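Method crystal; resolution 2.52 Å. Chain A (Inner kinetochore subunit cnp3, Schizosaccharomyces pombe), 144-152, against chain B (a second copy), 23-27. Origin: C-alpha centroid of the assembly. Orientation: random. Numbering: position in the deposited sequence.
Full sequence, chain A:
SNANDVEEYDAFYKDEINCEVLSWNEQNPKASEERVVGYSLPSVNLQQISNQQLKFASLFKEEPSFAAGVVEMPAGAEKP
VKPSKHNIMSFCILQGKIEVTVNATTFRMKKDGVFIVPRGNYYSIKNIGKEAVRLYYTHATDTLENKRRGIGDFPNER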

# COMPACT_ATOMS: atom_id res chain seq x y z
N LEU A 144 -3.72 5.73 -17.42
CA LEU A 144 -3.36 6.09 -18.79
C LEU A 144 -3.06 4.85 -19.62
O LEU A 144 -3.61 4.67 -20.71
N GLU A 145 -2.22 3.95 -19.09
CA GLU A 145 -1.86 2.74 -19.83
C GLU A 145 -3.09 1.87 -20.08
O GLU A 145 -3.24 1.30 -21.17
N ASN A 146 -3.98 1.76 -19.09
CA ASN A 146 -5.22 1.01 -19.28
C ASN A 146 -6.03 1.58 -20.44
O ASN A 146 -6.61 0.82 -21.22
N LYS A 147 -6.07 2.91 -20.55
CA LYS A 147 -6.77 3.55 -21.66
C LYS A 147 -6.09 3.25 -22.98
O LYS A 147 -6.76 3.02 -23.99
N ARG A 148 -4.75 3.18 -22.98
CA ARG A 148 -4.03 2.93 -24.22
C ARG A 148 -4.27 1.50 -24.68
O ARG A 148 -4.03 1.20 -25.85
N ARG A 149 -4.69 0.61 -23.77
CA ARG A 149 -4.89 -0.81 -24.02
C ARG A 149 -6.34 -1.20 -24.25
O ARG A 149 -6.62 -2.37 -24.53
N GLY A 150 -7.28 -0.26 -24.09
CA GLY A 150 -8.68 -0.55 -24.32
C GLY A 150 -9.44 -1.15 -23.16
O GLY A 150 -10.43 -1.85 -23.37
N ILE A 151 -9.05 -0.83 -21.93
CA ILE A 151 -9.63 -1.44 -20.74
C ILE A 151 -10.61 -0.46 -20.12
O ILE A 151 -10.25 0.68 -19.81
N GLY A 152 -11.84 -0.90 -19.93
CA GLY A 152 -12.88 -0.02 -19.42
C GLY A 152 -13.88 0.39 -20.49
O GLY A 152 -13.53 0.62 -21.65
N SER B 23 5.47 -10.27 -17.67
CA SER B 23 5.86 -8.88 -17.84
C SER B 23 4.68 -7.96 -18.13
O SER B 23 4.87 -6.73 -18.14
N TRP B 24 3.49 -8.51 -18.38
CA TRP B 24 2.35 -7.73 -18.85
C TRP B 24 2.72 -6.91 -20.08
O TRP B 24 2.32 -5.76 -20.24
N ASN B 25 3.53 -7.52 -20.96
CA ASN B 25 3.92 -6.89 -22.21
C ASN B 25 2.79 -7.09 -23.21
O ASN B 25 2.44 -8.24 -23.52
N GLU B 26 2.22 -6.00 -23.71
CA GLU B 26 1.06 -6.10 -24.58
C GLU B 26 1.41 -6.86 -25.86
O GLU B 26 0.65 -7.72 -26.31
N GLN B 27 2.56 -6.54 -26.45
CA GLN B 27 3.01 -7.22 -27.65
C GLN B 27 3.25 -8.71 -27.38
O GLN B 27 2.71 -9.57 -28.08

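The contact between the two stretches, which buries 313 Å² summed over both sides, is built round Arg149(A), Trp24(B) and Glu26(B). Arg149(A) directs its CA-to-CB bond toward chain B. With chi1 m (-64°) and both chi2 and chi3 t, the side chain is nearly extended and carries the guanidinium across the gap. There it lies flat on the indole of Trp24(B), the planes inclined by 12° and the centres 3.7 Å apart. Its CZ sits 3.7 Å from the centroid of the six-membered ring, almost on the ring normal, so the stack is also a cation-pi interaction.

The same group binds the backbone of the residue it covers: NH2 of Arg149(A) donates to O of Trp24(B) at 2.7 Å, and NH1 of Arg149(A) adds a weak bond to O of Trp24(B) at 3.2 Å. On a different edge, NE of Arg149(A) donates to OE1 of Glu145(A) at 3.0 Å, a nearly linear bond within an intrachain salt bridge that helps to orient the guanidinium. Glu145(A), with chi1 t and chi2 p, points toward chain B as well, and its CG approaches CZ3 of Trp24(B) at 4.0 Å.

Trp24(B) leaves its backbone sideways, but chi1 t (-155°) and chi2 of 53° bring the ring up to chain A. At the indole edge, OD1 of Asn146(A) lies 3.7 Å from CH2 of Trp24(B), and CD1 of Ile151(A) makes an apolar contact of 4.3 Å with CZ2 of Trp24(B).

Glu26(B), chi1 and chi2 both t, covers the opposite face of the guanidinium, with its CB 3.6 Å from CZ of Arg149(A). Its carboxylate contributes charge alone: OE1 of Glu26(B) is 4.6 Å from NE of Arg149(A) and well out of the guanidinium plane. The arginine is thus sandwiched between an aromatic ring and an aliphatic carbon.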

# COMPACT_ATOMS: atom_id res chain seq x y z
CB LEU A 144 -2.17 7.05 -18.78
CG LEU A 144 -1.68 7.56 -20.14
CD1 LEU A 144 -2.82 8.18 -20.96
CD2 LEU A 144 -0.52 8.53 -19.99
CB GLU A 145 -0.79 1.95 -19.06
CG GLU A 145 -0.35 0.67 -19.73
CD GLU A 145 0.50 0.92 -20.95
OE1 GLU A 145 0.58 0.02 -21.82
OE2 GLU A 145 1.10 2.01 -21.05
CB ASN A 146 -6.05 1.03 -18.01
CG ASN A 146 -5.38 0.31 -16.88
OD1 ASN A 146 -4.38 -0.39 -17.08
ND2 ASN A 146 -5.92 0.45 -15.68
CB LYS A 147 -6.85 5.06 -21.42
CG LYS A 147 -7.72 5.81 -22.40
CD LYS A 147 -7.22 7.24 -22.54
CE LYS A 147 -7.63 7.87 -23.85
NZ LYS A 147 -6.68 8.96 -24.26
CB ARG A 148 -2.49 3.07 -24.10
CG ARG A 148 -1.92 4.23 -23.25
CD ARG A 148 -0.51 4.71 -23.71
NE ARG A 148 -0.16 6.14 -23.58
CZ ARG A 148 1.08 6.46 -23.16
NH1 ARG A 148 1.92 5.45 -22.96
NH2 ARG A 148 1.50 7.71 -23.02
CB ARG A 149 -4.33 -1.65 -22.86
CG ARG A 149 -2.83 -1.54 -22.65
CD ARG A 149 -2.29 -2.70 -21.82
NE ARG A 149 -0.83 -2.64 -21.71
CZ ARG A 149 -0.05 -3.69 -21.48
NH1 ARG A 149 -0.58 -4.90 -21.35
NH2 ARG A 149 1.27 -3.54 -21.39
CB ILE A 151 -8.52 -1.81 -19.74
CG1 ILE A 151 -7.53 -2.78 -20.38
CG2 ILE A 151 -9.13 -2.38 -18.48
CD1 ILE A 151 -6.43 -3.25 -19.43
CB SER B 23 6.90 -8.76 -18.95
OG SER B 23 8.20 -8.85 -18.41
CB TRP B 24 1.80 -6.83 -17.74
CG TRP B 24 0.34 -6.48 -17.92
CD1 TRP B 24 -0.69 -7.36 -18.11
CD2 TRP B 24 -0.24 -5.17 -17.90
NE1 TRP B 24 -1.88 -6.67 -18.21
CE2 TRP B 24 -1.63 -5.33 -18.09
CE3 TRP B 24 0.27 -3.88 -17.75
CZ2 TRP B 24 -2.50 -4.25 -18.14
CZ3 TRP B 24 -0.59 -2.81 -17.79
CH2 TRP B 24 -1.97 -3.00 -17.99
CB ASN B 25 5.23 -7.48 -22.73
CG ASN B 25 5.81 -6.69 -23.88
OD1 ASN B 25 5.51 -6.95 -25.05
ND2 ASN B 25 6.65 -5.71 -23.56
CB GLU B 26 0.51 -4.72 -24.91
CG GLU B 26 -0.80 -4.75 -25.68
CD GLU B 26 -1.18 -3.41 -26.26
OE1 GLU B 26 -2.32 -2.96 -26.04
OE2 GLU B 26 -0.32 -2.80 -26.94
CB GLN B 27 4.26 -6.54 -28.18
CG GLN B 27 4.92 -7.21 -29.37
CD GLN B 27 6.38 -6.80 -29.50
OE1 GLN B 27 7.06 -6.56 -28.50
NE2 GLN B 27 6.87 -6.74 -30.74